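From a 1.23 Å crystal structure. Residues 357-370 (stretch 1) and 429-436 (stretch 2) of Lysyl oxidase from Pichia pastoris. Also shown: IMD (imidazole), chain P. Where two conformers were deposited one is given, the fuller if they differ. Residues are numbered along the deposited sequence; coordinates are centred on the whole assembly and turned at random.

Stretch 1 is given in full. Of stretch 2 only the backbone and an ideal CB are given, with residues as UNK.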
# COMPACT_ATOMS: atom_id res chain seq x y z
N SER A 357 5.16 -15.36 20.91
CA SER A 357 6.41 -15.03 20.24
C SER A 357 6.64 -16.07 19.17
O SER A 357 6.95 -17.22 19.46
CB SER A 357 7.55 -15.11 21.24
OG SER A 357 8.82 -15.22 20.57
N ASP A 358 6.50 -15.70 17.90
CA ASP A 358 6.59 -16.69 16.86
C ASP A 358 8.00 -17.20 16.63
O ASP A 358 8.18 -18.34 16.20
CB ASP A 358 5.93 -16.19 15.58
CG ASP A 358 4.44 -16.36 15.59
OD1 ASP A 358 3.91 -17.14 16.42
OD2 ASP A 358 3.72 -15.72 14.84
N ILE A 359 9.02 -16.42 17.03
CA ILE A 359 10.38 -16.97 16.91
C ILE A 359 10.67 -18.03 17.98
O ILE A 359 11.55 -18.83 17.79
CB ILE A 359 11.49 -15.87 16.89
CG1 ILE A 359 11.71 -15.21 18.26
CG2 ILE A 359 11.24 -14.89 15.76
CD1 ILE A 359 12.92 -14.29 18.26
N SER A 360 9.95 -18.00 19.11
CA SER A 360 10.08 -19.10 20.06
C SER A 360 9.65 -20.43 19.43
O SER A 360 10.30 -21.44 19.64
CB SER A 360 9.33 -18.85 21.36
OG SER A 360 7.93 -18.98 21.26
N TYR A 361 8.57 -20.43 18.66
CA TYR A 361 8.11 -21.61 17.94
C TYR A 361 9.01 -21.91 16.75
O TYR A 361 9.19 -23.06 16.39
CB TYR A 361 6.66 -21.43 17.48
CG TYR A 361 5.71 -21.36 18.63
CD1 TYR A 361 5.30 -20.15 19.16
CD2 TYR A 361 5.27 -22.52 19.23
CE1 TYR A 361 4.45 -20.10 20.26
CE2 TYR A 361 4.42 -22.49 20.32
CZ TYR A 361 4.01 -21.28 20.84
OH TYR A 361 3.19 -21.19 21.93
N GLY A 362 9.53 -20.87 16.12
CA GLY A 362 10.36 -20.94 14.95
C GLY A 362 9.58 -20.48 13.73
O GLY A 362 8.51 -21.00 13.43
N VAL A 363 10.14 -19.51 13.00
CA VAL A 363 9.58 -19.05 11.73
C VAL A 363 10.25 -19.79 10.55
O VAL A 363 9.65 -19.94 9.48
CB VAL A 363 9.80 -17.50 11.60
CG1 VAL A 363 9.32 -16.95 10.29
CG2 VAL A 363 9.11 -16.76 12.76
N GLY A 364 11.49 -20.28 10.76
CA GLY A 364 12.31 -20.89 9.72
C GLY A 364 12.32 -22.41 9.69
O GLY A 364 13.15 -23.01 9.00
N ASN A 365 11.40 -23.03 10.43
CA ASN A 365 11.33 -24.49 10.54
C ASN A 365 9.99 -25.04 10.09
O ASN A 365 9.50 -26.02 10.65
CB ASN A 365 11.66 -24.95 11.97
CG ASN A 365 10.72 -24.37 13.00
OD1 ASN A 365 9.86 -23.54 12.68
ND2 ASN A 365 10.92 -24.75 14.27
N ARG A 366 9.44 -24.44 9.03
CA ARG A 366 8.10 -24.77 8.55
C ARG A 366 8.15 -25.49 7.21
O ARG A 366 8.94 -26.44 7.03
CB ARG A 366 7.23 -23.49 8.60
CG ARG A 366 7.22 -22.87 10.00
CD ARG A 366 6.59 -23.78 11.06
NE ARG A 366 6.92 -23.31 12.38
CZ ARG A 366 6.49 -23.91 13.49
NH1 ARG A 366 5.59 -24.88 13.43
NH2 ARG A 366 6.96 -23.53 14.63
N PHE A 367 7.27 -25.12 6.28
CA PHE A 367 6.98 -25.98 5.13
C PHE A 367 7.50 -25.40 3.83
O PHE A 367 7.84 -24.23 3.75
CB PHE A 367 5.46 -26.13 4.94
CG PHE A 367 4.73 -26.71 6.12
CD1 PHE A 367 4.24 -25.89 7.13
CD2 PHE A 367 4.44 -28.08 6.16
CE1 PHE A 367 3.52 -26.42 8.18
CE2 PHE A 367 3.72 -28.62 7.22
CZ PHE A 367 3.25 -27.79 8.22
N SER A 368 7.52 -26.23 2.80
CA SER A 368 7.89 -25.82 1.44
C SER A 368 6.81 -24.91 0.83
O SER A 368 5.63 -24.97 1.22
CB SER A 368 8.06 -27.04 0.54
OG SER A 368 9.12 -27.86 0.96
N LEU A 369 7.22 -24.12 -0.16
CA LEU A 369 6.33 -23.34 -1.02
C LEU A 369 5.66 -24.25 -2.06
O LEU A 369 6.27 -25.18 -2.56
CB LEU A 369 7.13 -22.25 -1.74
CG LEU A 369 7.71 -21.17 -0.87
CD1 LEU A 369 8.87 -20.47 -1.55
CD2 LEU A 369 6.66 -20.21 -0.47
N VAL A 370 4.41 -23.94 -2.39
CA VAL A 370 3.64 -24.66 -3.43
C VAL A 370 3.91 -24.00 -4.76
O VAL A 370 3.48 -22.87 -4.99
CB VAL A 370 2.16 -24.64 -3.12
CG1 VAL A 370 1.40 -25.35 -4.22
CG2 VAL A 370 1.88 -25.26 -1.70
N UNK A 429 11.74 -11.71 -3.58
CA UNK A 429 12.18 -12.83 -2.74
C UNK A 429 11.06 -13.08 -1.73
O UNK A 429 10.65 -12.16 -0.98
CB UNK A 429 13.51 -12.54 -2.05
N UNK A 430 10.50 -14.30 -1.77
CA UNK A 430 9.42 -14.67 -0.85
C UNK A 430 9.73 -15.93 -0.05
O UNK A 430 10.35 -16.87 -0.57
CB UNK A 430 8.12 -14.87 -1.63
N UNK A 431 9.27 -15.94 1.20
CA UNK A 431 9.03 -17.23 1.85
C UNK A 431 7.74 -17.12 2.64
O UNK A 431 7.26 -16.00 2.92
CB UNK A 431 10.20 -17.63 2.75
N UNK A 432 7.17 -18.27 2.95
CA UNK A 432 5.92 -18.33 3.69
C UNK A 432 6.12 -19.25 4.88
O UNK A 432 6.59 -20.39 4.74
CB UNK A 432 4.77 -18.81 2.81
N UNK A 433 5.81 -18.74 6.06
CA UNK A 433 5.86 -19.51 7.29
C UNK A 433 4.46 -19.77 7.82
O UNK A 433 3.76 -18.86 8.26
CB UNK A 433 6.70 -18.78 8.34
N UNK A 434 4.05 -21.04 7.76
CA UNK A 434 2.80 -21.47 8.35
C UNK A 434 3.13 -22.00 9.73
O UNK A 434 3.78 -23.03 9.89
CB UNK A 434 2.09 -22.52 7.49
N UNK A 435 2.73 -21.23 10.74
CA UNK A 435 2.99 -21.53 12.14
C UNK A 435 1.67 -21.88 12.79
O UNK A 435 0.89 -20.99 13.17
CB UNK A 435 3.67 -20.36 12.85
N UNK A 436 1.39 -23.17 12.87
CA UNK A 436 0.08 -23.61 13.32
C UNK A 436 -1.03 -23.08 12.41
O UNK A 436 -1.10 -23.42 11.23
CB UNK A 436 -0.16 -23.16 14.76
N1 IMD P . -0.21 -19.99 16.41
C2 IMD P . 0.65 -19.03 15.95
N3 IMD P . 1.71 -19.02 16.81
C4 IMD P . 1.52 -19.95 17.76
C5 IMD P . 0.31 -20.56 17.52

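Position 429 has extended backbone angles (-120/120), and nothing of stretch 1 lies within 5.5 Å of its ideal CB. The evidence leaves the choice open, though strand geometry favours beta-branched residues; the deposited residue is Val429, which does not touch stretch 1.

Position 430 is also extended (-125/145), with CA-to-CB pointing sideways and again no atom of stretch 1 within 5.5 Å. A long or short side chain would be compatible. It is Arg430, whose contact with stretch 1 is made by the backbone, O lying 4.0 Å from Leu369 CD1, while its guanidinium is hydrogen-bonded elsewhere in the structure.

At position 431 the CB points sideways, 5.3 Å from Leu369 CD1, and Val363 CG1 lies farther out, about 7.6 Å from the ideal CB; a small residue would leave it untouched, a long apolar or aromatic one could reach it. Phe431 does so: with chi1 at 82° (p), its CE2 comes to 3.9 Å from Val363 CG1, which sits at the ring edge, near the ring plane.

Position 432 offers a more direct cue, since its ideal CB is 4.0 Å from Leu369 CD2. An apolar side chain, such as valine, isoleucine or leucine, would suit this methyl, and the extended angles (-128/126) favour beta-branching. Ile432 packs its CG1 3.8 Å from Leu369 CD2. Its backbone O receives a hydrogen bond from water 2 (2.8 Å from water O to Ile432 O), and the same water accepts from Phe367 N at 2.9 Å and from the backbone N of position 434 at 3.0 Å, tying the two backbones together.

Position 433 faces stretch 1 squarely. CA-to-CB points toward it, the CB is 3.4 Å from the carbonyl Val363 O, and Arg366 CG stands 4.4 Å away. Close quarters and an acceptor call for a small donor, serine or perhaps threonine or cysteine. Ser433, at chi1 -171° (t), donates from OG to Val363 O at 2.8 Å, the one direct hydrogen bond between the stretches.

At position 434 the CB points sideways, 4.0 Å from Phe367 CD1, so a side chain with some apolar surface fits beside that ring; valine, threonine or isoleucine would serve. Thr434 sets its CB against the ring, and its OG1 is hydrogen-bonded elsewhere in the structure. Its backbone O lies at the ring edge, 3.8 Å from Phe367 CE1, and accepts from water 1 (2.7 Å from water O to Thr434 O), which in turn accepts from Arg366 NH1 at 2.9 Å.

Position 435 has its CB 4.4 Å from Arg366 NE and 4.8 Å from Asp358 OD1, but these already have partners: Arg366 NE donates to Gly362 O at 3.0 Å, and Asp358 OD1 accepts from IMD N3 at 2.9 Å. The site therefore offers the guanidinium face together with Asp358 CB, Val363 CG2 and Tyr361 CB, surfaces a branched aliphatic could pack against. Ile435 buries the most area of its stretch: CD1 lies 3.9 Å from Asp358 CB and 4.0 Å from Val363 CG2, while CG2 covers one face of the Arg366 guanidinium.

Position 436 has positive phi (60/-117), which by itself favours glycine, and Gly436 is deposited.

Stretch 2 429-436: VRFISTIG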
# COMPACT_ATOMS: atom_id res chain seq x y z
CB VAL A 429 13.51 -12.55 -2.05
CG1 VAL A 429 13.98 -13.77 -1.28
CG2 VAL A 429 14.59 -12.04 -3.03
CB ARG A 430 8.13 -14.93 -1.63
CG ARG A 430 7.04 -15.65 -0.88
CD ARG A 430 5.74 -15.77 -1.67
NE ARG A 430 5.08 -14.47 -1.77
CZ ARG A 430 4.64 -13.91 -2.87
NH1 ARG A 430 4.74 -14.53 -4.04
NH2 ARG A 430 4.09 -12.72 -2.82
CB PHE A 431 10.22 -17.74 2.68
CG PHE A 431 10.33 -17.17 4.05
CD1 PHE A 431 10.86 -15.92 4.26
CD2 PHE A 431 9.91 -17.91 5.15
CE1 PHE A 431 10.99 -15.42 5.53
CE2 PHE A 431 10.06 -17.39 6.44
CZ PHE A 431 10.57 -16.17 6.63
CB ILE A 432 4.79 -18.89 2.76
CG1 ILE A 432 4.50 -17.86 1.66
CG2 ILE A 432 3.56 -19.16 3.63
CD1 ILE A 432 3.48 -18.33 0.61
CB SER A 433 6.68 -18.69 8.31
OG SER A 433 6.93 -19.49 9.46
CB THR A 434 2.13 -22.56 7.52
OG1 THR A 434 1.90 -22.11 6.17
CG2 THR A 434 0.79 -22.88 8.16
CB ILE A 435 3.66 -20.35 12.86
CG1 ILE A 435 4.91 -19.90 12.04
CG2 ILE A 435 4.07 -20.77 14.27
CD1 ILE A 435 5.64 -18.71 12.66
O HOH W 1 3.27 -25.04 11.65
O HOH W 2 5.57 -22.77 5.89
O HOH W 3 6.46 -22.14 2.54
O HOH W 4 9.04 -22.23 5.11
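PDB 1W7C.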